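Local atomic coordinates of probable secreted solute-binding lipoprotein (Streptomyces coelicolor, PDB entry 3I3V), a protein that probably binds a solute outside the cell, as a secreted lipoprotein, and hands it to a membrane transporter. Residues Ala142-Thr145 against Gln149-Ala152; Val30-Glu35 against Leu307-Arg312; Val54-Arg59 against Leu77-Val82. One frame throughout, in Å; residues are numbered along the deposited sequence.

Contact 1: residues Ala142-Thr145 against Gln149-Ala152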
loop_
_atom_site.group_PDB
_atom_site.type_symbol
_atom_site.label_atom_id
_atom_site.label_comp_id
_atom_site.label_asym_id
_atom_site.label_seq_id
_atom_site.Cartn_x
_atom_site.Cartn_y
_atom_site.Cartn_z
ATOM N N ALA C 142 49.328 -14.755 44.156
ATOM C CA ALA C 142 48.672 -13.815 43.250
ATOM C C ALA C 142 49.730 -13.218 42.342
ATOM O O ALA C 142 50.850 -12.981 42.783
ATOM C CB ALA C 142 47.989 -12.716 44.040
ATOM N N ILE C 143 49.392 -12.985 41.075
ATOM C CA ILE C 143 50.372 -12.399 40.172
ATOM C C ILE C 143 50.544 -10.936 40.584
ATOM O O ILE C 143 49.565 -10.217 40.768
ATOM C CB ILE C 143 49.939 -12.494 38.670
ATOM C CG1 ILE C 143 49.080 -11.292 38.269
ATOM C CG2 ILE C 143 49.186 -13.787 38.428
ATOM C CD1 ILE C 143 48.731 -11.247 36.777
ATOM N N PRO C 144 51.797 -10.483 40.749
ATOM C CA PRO C 144 52.087 -9.098 41.147
ATOM C C PRO C 144 51.483 -8.026 40.243
ATOM O O PRO C 144 51.567 -8.110 39.024
ATOM C CB PRO C 144 53.619 -9.056 41.162
ATOM C CG PRO C 144 53.999 -10.083 40.134
ATOM C CD PRO C 144 53.041 -11.210 40.445
ATOM N N THR C 145 50.882 -7.013 40.860
ATOM C CA THR C 145 50.258 -5.906 40.146
ATOM C C THR C 145 51.031 -4.605 40.363
ATOM O O THR C 145 50.916 -3.659 39.586
ATOM C CB THR C 145 48.808 -5.735 40.631
ATOM O OG1 THR C 145 48.015 -6.803 40.102
ATOM C CG2 THR C 145 48.227 -4.403 40.195
ATOM N N GLN C 149 54.949 -5.493 45.002
ATOM C CA GLN C 149 54.590 -6.908 44.995
ATOM C C GLN C 149 55.526 -7.694 44.076
ATOM O O GLN C 149 55.922 -8.816 44.403
ATOM C CB GLN C 149 53.141 -7.084 44.542
ATOM C CG GLN C 149 52.131 -6.418 45.456
ATOM C CD GLN C 149 50.725 -6.411 44.870
ATOM O OE1 GLN C 149 50.513 -6.816 43.724
ATOM N NE2 GLN C 149 49.760 -5.936 45.656
ATOM N N LEU C 150 55.882 -7.102 42.936
ATOM C CA LEU C 150 56.774 -7.762 41.989
ATOM C C LEU C 150 58.098 -8.052 42.665
ATOM O O LEU C 150 58.642 -9.144 42.541
ATOM C CB LEU C 150 57.018 -6.883 40.760
ATOM C CG LEU C 150 58.014 -7.400 39.708
ATOM C CD1 LEU C 150 57.568 -8.751 39.153
ATOM C CD2 LEU C 150 58.125 -6.380 38.584
ATOM N N ILE C 151 58.622 -7.065 43.380
ATOM C CA ILE C 151 59.883 -7.257 44.069
ATOM C C ILE C 151 59.747 -8.360 45.109
ATOM O O ILE C 151 60.628 -9.210 45.229
ATOM C CB ILE C 151 60.350 -5.974 44.769
ATOM C CG1 ILE C 151 60.576 -4.872 43.733
ATOM C CG2 ILE C 151 61.636 -6.248 45.540
ATOM C CD1 ILE C 151 61.149 -3.598 44.316
ATOM N N ALA C 152 58.640 -8.336 45.854
ATOM C CA ALA C 152 58.375 -9.329 46.896
ATOM C C ALA C 152 58.264 -10.727 46.300
ATOM O O ALA C 152 58.687 -11.709 46.911
ATOM C CB ALA C 152 57.085 -8.976 47.659
#
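P144 lays its ring against the start of the helix that carries Q149 and L150. Its CB presses on the backbone here, coming to 3.5 Å from the amide N of L150, and meets CB of Q149 at 3.9 Å. The neighbouring corner of the ring, CG, reaches the CD1 branch of L150 at 3.9 Å, the two side chains crossing at a slant. L150 has CG anti to its own N, and this carries the branched end past the proline toward the apolar surroundings of V220, W268, P269 and L215. Y130 of strand 122-131 also touches P144.

The contact lies where the chain, having left helix 132-138, runs through P144 and T145 and turns into helix 147-159 of the solute-binding protein fold. T146, just ahead of helix 147-159, makes a weak hydrogen bond through OG1 with N of Q149, and the side chain of Q149 is bonded to the backbone of T145.

At T145 the backbone N donates to OE1 of Q149 over 2.9 Å, nearly straight at 169° on the hydrogen. The donor stands 18° out of the carbonyl plane of the amide. Q149 gets there because CG lies beside its own backbone N (chi1 -62°) and the chain beyond it is extended, which sends the amide back along the incoming chain. OE1 also brushes CB of T145 at 3.7 Å. The backbone of T145 is also hydrogen-bonded to L270, in the loop between strands 263-266 and 280-284.

Contact 2: residues Val30-Glu35 against Leu307-Arg312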
loop_
_atom_site.group_PDB
_atom_site.type_symbol
_atom_site.label_atom_id
_atom_site.label_comp_id
_atom_site.label_asym_id
_atom_site.label_seq_id
_atom_site.Cartn_x
_atom_site.Cartn_y
_atom_site.Cartn_z
ATOM N N VAL C 30 44.805 -16.756 -0.377
ATOM C CA VAL C 30 45.014 -16.472 -1.801
ATOM C C VAL C 30 44.276 -17.486 -2.668
ATOM O O VAL C 30 43.596 -17.119 -3.619
ATOM C CB VAL C 30 46.522 -16.517 -2.194
ATOM C CG1 VAL C 30 46.666 -16.602 -3.709
ATOM C CG2 VAL C 30 47.236 -15.277 -1.688
ATOM N N ASP C 31 44.420 -18.764 -2.329
ATOM C CA ASP C 31 43.775 -19.833 -3.081
ATOM C C ASP C 31 42.268 -19.789 -2.911
ATOM O O ASP C 31 41.529 -20.173 -3.811
ATOM C CB ASP C 31 44.322 -21.183 -2.645
ATOM C CG ASP C 31 45.820 -21.266 -2.798
ATOM O OD1 ASP C 31 46.329 -20.833 -3.857
ATOM O OD2 ASP C 31 46.486 -21.763 -1.866
ATOM N N ARG C 32 41.812 -19.311 -1.762
ATOM C CA ARG C 32 40.382 -19.205 -1.532
ATOM C C ARG C 32 39.885 -18.067 -2.429
ATOM O O ARG C 32 38.858 -18.196 -3.096
ATOM C CB ARG C 32 40.090 -18.909 -0.054
ATOM C CG ARG C 32 38.658 -19.226 0.387
ATOM C CD ARG C 32 37.623 -18.269 -0.212
ATOM N NE ARG C 32 36.247 -18.762 -0.073
ATOM C CZ ARG C 32 35.774 -19.853 -0.677
ATOM N NH1 ARG C 32 36.561 -20.572 -1.463
ATOM N NH2 ARG C 32 34.514 -20.230 -0.502
ATOM N N PHE C 33 40.627 -16.961 -2.448
ATOM C CA PHE C 33 40.281 -15.810 -3.279
ATOM C C PHE C 33 40.170 -16.242 -4.734
ATOM O O PHE C 33 39.279 -15.805 -5.452
ATOM C CB PHE C 33 41.353 -14.723 -3.172
ATOM C CG PHE C 33 41.134 -13.570 -4.104
ATOM C CD1 PHE C 33 40.359 -12.491 -3.718
ATOM C CD2 PHE C 33 41.668 -13.585 -5.383
ATOM C CE1 PHE C 33 40.114 -11.435 -4.596
ATOM C CE2 PHE C 33 41.427 -12.536 -6.271
ATOM C CZ PHE C 33 40.649 -11.461 -5.876
ATOM N N ARG C 34 41.096 -17.086 -5.175
ATOM C CA ARG C 34 41.063 -17.572 -6.548
ATOM C C ARG C 34 39.772 -18.349 -6.805
ATOM O O ARG C 34 39.102 -18.122 -7.817
ATOM C CB ARG C 34 42.271 -18.465 -6.825
ATOM C CG ARG C 34 43.522 -17.715 -7.247
ATOM C CD ARG C 34 44.705 -18.644 -7.180
ATOM N NE ARG C 34 45.927 -18.056 -7.702
ATOM C CZ ARG C 34 47.143 -18.450 -7.345
ATOM N NH1 ARG C 34 47.290 -19.423 -6.457
ATOM N NH2 ARG C 34 48.213 -17.890 -7.894
ATOM N N GLU C 35 39.428 -19.256 -5.888
ATOM C CA GLU C 35 38.208 -20.055 -6.015
ATOM C C GLU C 35 37.010 -19.131 -6.158
ATOM O O GLU C 35 36.069 -19.435 -6.891
ATOM C CB GLU C 35 38.007 -20.960 -4.788
ATOM C CG GLU C 35 39.011 -22.098 -4.657
ATOM C CD GLU C 35 38.771 -22.970 -3.424
ATOM O OE1 GLU C 35 38.744 -22.438 -2.298
ATOM O OE2 GLU C 35 38.615 -24.196 -3.577
ATOM N N LEU C 307 41.187 -6.570 -1.431
ATOM C CA LEU C 307 41.111 -5.941 -0.124
ATOM C C LEU C 307 39.802 -6.184 0.614
ATOM O O LEU C 307 39.802 -6.310 1.843
ATOM C CB LEU C 307 41.390 -4.443 -0.246
ATOM C CG LEU C 307 42.846 -4.134 0.112
ATOM C CD1 LEU C 307 43.370 -2.970 -0.703
ATOM C CD2 LEU C 307 42.927 -3.858 1.606
ATOM N N ARG C 308 38.686 -6.251 -0.111
ATOM C CA ARG C 308 37.408 -6.505 0.552
ATOM C C ARG C 308 37.451 -7.924 1.112
ATOM O O ARG C 308 36.911 -8.193 2.186
ATOM C CB ARG C 308 36.230 -6.382 -0.416
ATOM C CG ARG C 308 36.152 -5.079 -1.176
ATOM C CD ARG C 308 34.751 -4.883 -1.722
ATOM N NE ARG C 308 33.890 -4.337 -0.685
ATOM C CZ ARG C 308 33.468 -3.080 -0.671
ATOM N NH1 ARG C 308 33.821 -2.264 -1.648
ATOM N NH2 ARG C 308 32.724 -2.634 0.332
ATOM N N PHE C 309 38.104 -8.818 0.370
ATOM C CA PHE C 309 38.256 -10.222 0.756
ATOM C C PHE C 309 39.085 -10.321 2.044
ATOM O O PHE C 309 38.587 -10.760 3.081
ATOM C CB PHE C 309 38.938 -10.994 -0.382
ATOM C CG PHE C 309 39.227 -12.437 -0.066
ATOM C CD1 PHE C 309 38.211 -13.382 -0.051
ATOM C CD2 PHE C 309 40.524 -12.853 0.216
ATOM C CE1 PHE C 309 38.487 -14.714 0.239
ATOM C CE2 PHE C 309 40.809 -14.188 0.511
ATOM C CZ PHE C 309 39.793 -15.115 0.521
HETATM N N MSE C 310 40.344 -9.896 1.975
HETATM C CA MSE C 310 41.248 -9.926 3.123
HETATM C C MSE C 310 40.647 -9.285 4.381
HETATM O O MSE C 310 40.945 -9.706 5.497
HETATM C CB MSE C 310 42.559 -9.225 2.760
HETATM C CG MSE C 310 43.361 -9.933 1.688
HETATM SE SE MSE C 310 43.984 -11.656 2.288
HETATM C CE MSE C 310 44.432 -12.372 0.588
ATOM N N TYR C 311 39.809 -8.264 4.195
ATOM C CA TYR C 311 39.151 -7.569 5.303
ATOM C C TYR C 311 37.840 -8.236 5.736
ATOM O O TYR C 311 37.206 -7.803 6.698
ATOM C CB TYR C 311 38.863 -6.106 4.938
ATOM C CG TYR C 311 39.909 -5.121 5.423
ATOM C CD1 TYR C 311 39.537 -3.904 5.986
ATOM C CD2 TYR C 311 41.269 -5.416 5.335
ATOM C CE1 TYR C 311 40.484 -3.009 6.455
ATOM C CE2 TYR C 311 42.228 -4.520 5.800
ATOM C CZ TYR C 311 41.829 -3.322 6.360
ATOM O OH TYR C 311 42.771 -2.433 6.835
ATOM N N ARG C 312 37.430 -9.292 5.041
ATOM C CA ARG C 312 36.188 -9.977 5.400
ATOM C C ARG C 312 36.380 -10.724 6.724
ATOM O O ARG C 312 37.385 -11.410 6.919
ATOM C CB ARG C 312 35.781 -10.960 4.292
ATOM C CG ARG C 312 34.269 -11.115 4.126
ATOM C CD ARG C 312 33.936 -11.769 2.793
ATOM N NE ARG C 312 34.345 -13.164 2.778
ATOM C CZ ARG C 312 34.664 -13.832 1.681
ATOM N NH1 ARG C 312 34.626 -13.217 0.498
ATOM N NH2 ARG C 312 35.012 -15.114 1.763
#
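F309 fits its ring against F33 and R32, bringing together helices 300-310 and 23-36 of the lobe built on the sheet with strand order 41-46, 9-14, 67-70, 289-292, the 2-1-3 start characteristic of type II periplasmic binding proteins. With CG anti to its N (chi1 176°), the F309 ring reaches across to the neighbouring helix. One face takes CB of F33 in a CH-pi contact, 4.0 Å from the ring centroid and 19° off the normal. The F33 ring then turns its edge to the face of F309, with centroids 5.5 Å apart and planes at 74°; its CD1 is the atom nearest CG of F309. The far end of the F309 ring, CZ, sits 3.6 Å from the backbone N of F33. At the rim the aliphatic part of R32 passes at about a right angle, CD lying 3.7 Å from CE1. Were F309 replaced by alanine, the F33 edge and the R32 methylenes would probably lose the surface they rest on, and a gap would open between the helices.

M310, present as selenomethionine, turns its methyl CE to the edge of the F309 ring, in its plane, while touching Y26 and A29 of helix 23-36.

R312 brings charge to the margin of this apolar patch, where R32 and R312 of a second subunit also gather. E36 OE2 forms salt bridges with R312 NH2 and R32 NE, so one carboxylate holds an arginine of its own helix and R312 from the turn after helix 300-310. R32 has a second acidic partner, its NH1 lying 3.0 Å from OE1 of E35. Between the arginines, NE of R32 and NH2 of R312 are 4.3 Å apart, each near the plane of the other's guanidinium.

Contact 3: residues Val54-Arg59 against Leu77-Val82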
loop_
_atom_site.group_PDB
_atom_site.type_symbol
_atom_site.label_atom_id
_atom_site.label_comp_id
_atom_site.label_asym_id
_atom_site.label_seq_id
_atom_site.Cartn_x
_atom_site.Cartn_y
_atom_site.Cartn_z
ATOM N N VAL C 54 63.681 -3.976 -3.313
ATOM C CA VAL C 54 63.263 -4.592 -4.568
ATOM C C VAL C 54 62.057 -3.876 -5.142
ATOM O O VAL C 54 61.949 -3.721 -6.356
ATOM C CB VAL C 54 62.894 -6.069 -4.375
ATOM C CG1 VAL C 54 62.436 -6.683 -5.706
ATOM C CG2 VAL C 54 64.087 -6.819 -3.817
ATOM N N TYR C 55 61.145 -3.449 -4.273
ATOM C CA TYR C 55 59.966 -2.736 -4.748
ATOM C C TYR C 55 60.351 -1.378 -5.359
ATOM O O TYR C 55 59.813 -0.985 -6.388
ATOM C CB TYR C 55 58.965 -2.517 -3.617
ATOM C CG TYR C 55 57.803 -1.641 -4.027
ATOM C CD1 TYR C 55 56.761 -2.143 -4.801
ATOM C CD2 TYR C 55 57.771 -0.295 -3.676
ATOM C CE1 TYR C 55 55.719 -1.324 -5.218
ATOM C CE2 TYR C 55 56.734 0.532 -4.084
ATOM C CZ TYR C 55 55.711 0.009 -4.856
ATOM O OH TYR C 55 54.690 0.833 -5.256
ATOM N N GLU C 56 61.278 -0.664 -4.728
ATOM C CA GLU C 56 61.695 0.641 -5.247
ATOM C C GLU C 56 62.373 0.502 -6.609
ATOM O O GLU C 56 62.183 1.328 -7.501
ATOM C CB GLU C 56 62.608 1.344 -4.234
ATOM C CG GLU C 56 61.866 1.662 -2.949
ATOM C CD GLU C 56 62.720 2.340 -1.899
ATOM O OE1 GLU C 56 63.922 2.564 -2.158
ATOM O OE2 GLU C 56 62.182 2.648 -0.811
ATOM N N THR C 57 63.145 -0.561 -6.784
ATOM C CA THR C 57 63.793 -0.781 -8.067
ATOM C C THR C 57 62.722 -1.053 -9.128
ATOM O O THR C 57 62.869 -0.655 -10.281
ATOM C CB THR C 57 64.751 -1.971 -8.011
ATOM O OG1 THR C 57 65.677 -1.787 -6.932
ATOM C CG2 THR C 57 65.511 -2.095 -9.323
ATOM N N SER C 58 61.644 -1.730 -8.738
ATOM C CA SER C 58 60.553 -2.025 -9.668
ATOM C C SER C 58 59.738 -0.775 -9.970
ATOM O O SER C 58 59.250 -0.600 -11.077
ATOM C CB SER C 58 59.612 -3.086 -9.095
ATOM O OG SER C 58 60.140 -4.388 -9.260
ATOM N N ARG C 59 59.580 0.082 -8.966
ATOM C CA ARG C 59 58.814 1.314 -9.108
ATOM C C ARG C 59 59.483 2.273 -10.099
ATOM O O ARG C 59 58.824 2.901 -10.924
ATOM C CB ARG C 59 58.667 1.966 -7.730
ATOM C CG ARG C 59 58.004 3.322 -7.716
ATOM C CD ARG C 59 56.546 3.286 -8.146
ATOM N NE ARG C 59 56.001 4.638 -8.096
ATOM C CZ ARG C 59 55.508 5.295 -9.140
ATOM N NH1 ARG C 59 55.470 4.721 -10.335
ATOM N NH2 ARG C 59 55.087 6.544 -8.991
ATOM N N LEU C 77 58.466 4.213 5.477
ATOM C CA LEU C 77 57.950 5.402 6.135
ATOM C C LEU C 77 58.068 6.597 5.177
ATOM O O LEU C 77 57.412 7.623 5.356
ATOM C CB LEU C 77 58.778 5.651 7.394
ATOM C CG LEU C 77 58.181 6.031 8.749
ATOM C CD1 LEU C 77 56.749 5.588 8.884
ATOM C CD2 LEU C 77 59.053 5.393 9.826
ATOM N N ALA C 78 58.900 6.441 4.152
ATOM C CA ALA C 78 59.140 7.494 3.169
ATOM C C ALA C 78 58.376 7.324 1.860
ATOM O O ALA C 78 58.438 8.197 1.002
ATOM C CB ALA C 78 60.637 7.582 2.860
ATOM N N TRP C 79 57.661 6.217 1.705
ATOM C CA TRP C 79 56.923 5.960 0.469
ATOM C C TRP C 79 55.755 6.888 0.185
ATOM O O TRP C 79 55.546 7.285 -0.954
ATOM C CB TRP C 79 56.400 4.517 0.447
ATOM C CG TRP C 79 57.454 3.480 0.196
ATOM C CD1 TRP C 79 58.774 3.700 -0.101
ATOM C CD2 TRP C 79 57.263 2.060 0.141
ATOM N NE1 TRP C 79 59.407 2.508 -0.345
ATOM C CE2 TRP C 79 58.506 1.485 -0.202
ATOM C CE3 TRP C 79 56.161 1.219 0.349
ATOM C CZ2 TRP C 79 58.679 0.102 -0.344
ATOM C CZ3 TRP C 79 56.336 -0.157 0.207
ATOM C CH2 TRP C 79 57.585 -0.698 -0.135
ATOM N N THR C 80 54.989 7.218 1.215
ATOM C CA THR C 80 53.812 8.052 1.039
ATOM C C THR C 80 54.109 9.465 0.558
ATOM O O THR C 80 53.507 9.930 -0.403
ATOM C CB THR C 80 52.984 8.136 2.341
ATOM O OG1 THR C 80 52.696 6.815 2.809
ATOM C CG2 THR C 80 51.666 8.849 2.092
ATOM N N ASP C 81 55.044 10.149 1.203
ATOM C CA ASP C 81 55.340 11.511 0.797
ATOM C C ASP C 81 55.904 11.634 -0.618
ATOM O O ASP C 81 55.531 12.555 -1.341
ATOM C CB ASP C 81 56.282 12.176 1.793
ATOM C CG ASP C 81 56.296 13.682 1.649
ATOM O OD1 ASP C 81 55.215 14.291 1.800
ATOM O OD2 ASP C 81 57.378 14.253 1.386
ATOM N N VAL C 82 56.788 10.722 -1.023
ATOM C CA VAL C 82 57.344 10.798 -2.374
ATOM C C VAL C 82 56.428 10.189 -3.432
ATOM O O VAL C 82 56.683 10.322 -4.624
ATOM C CB VAL C 82 58.727 10.109 -2.481
ATOM C CG1 VAL C 82 59.711 10.788 -1.553
ATOM C CG2 VAL C 82 58.605 8.630 -2.166
#
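Y55 places its CD2 over one face of the W79 indole, 3.4 Å above the plane and displaced toward the rim. CD2 is 3.5 Å from CZ2 of W79, and CH2 is almost as near. The ring planes are inclined by 46°, so the overlap is an oblique one, a corner of the phenol resting on the six-membered ring.

E56, the next residue on the helix, takes the polar edge of the same indole. W79 NE1 donates to OE2 over 2.8 Å with an angle of 164° at the hydrogen; OE2 lies almost in the indole plane and accepts on its anti lone pair, away from OE1. The extended glutamate chain, with CG beside its own backbone N (chi1 -64°), is what lets the carboxylate reach that far. OE1 forms a salt bridge with K75, which would help to hold the acid as a carboxylate and fix its rotation. The indole is thus gripped at its N-H and covered on a face.

Y55 OH is bonded to O of A84, just past the short helix 79-82. W79 meets W291 edge-to-face and leans on V68 and V70 of strand 67-70, while Y55 packs on V68 and on H13 of strand 9-14, so helix 51-60 and helix 79-82 are joined over the sheet.

How the contacts relate
Contacts 2 and 3 involve mostly buried side chains and join helices that rest on the same four-stranded sheet; their centres are about 25 Å apart and they do not touch. Contact 1 lies on the far side of the chain's centre, about 46 Å from contact 2 and 47 Å from contact 3, centre to centre, and is half exposed. It is also local in sequence, whereas contact 2 closes a long chain loop within which both others fall. The chemistry follows: a proline and an amide-to-backbone bond settle the turn in contact 1, aromatic rings carry contact 2 with charges at a subunit boundary, and contact 3 combines ring overlap with a carboxylate-indole bond.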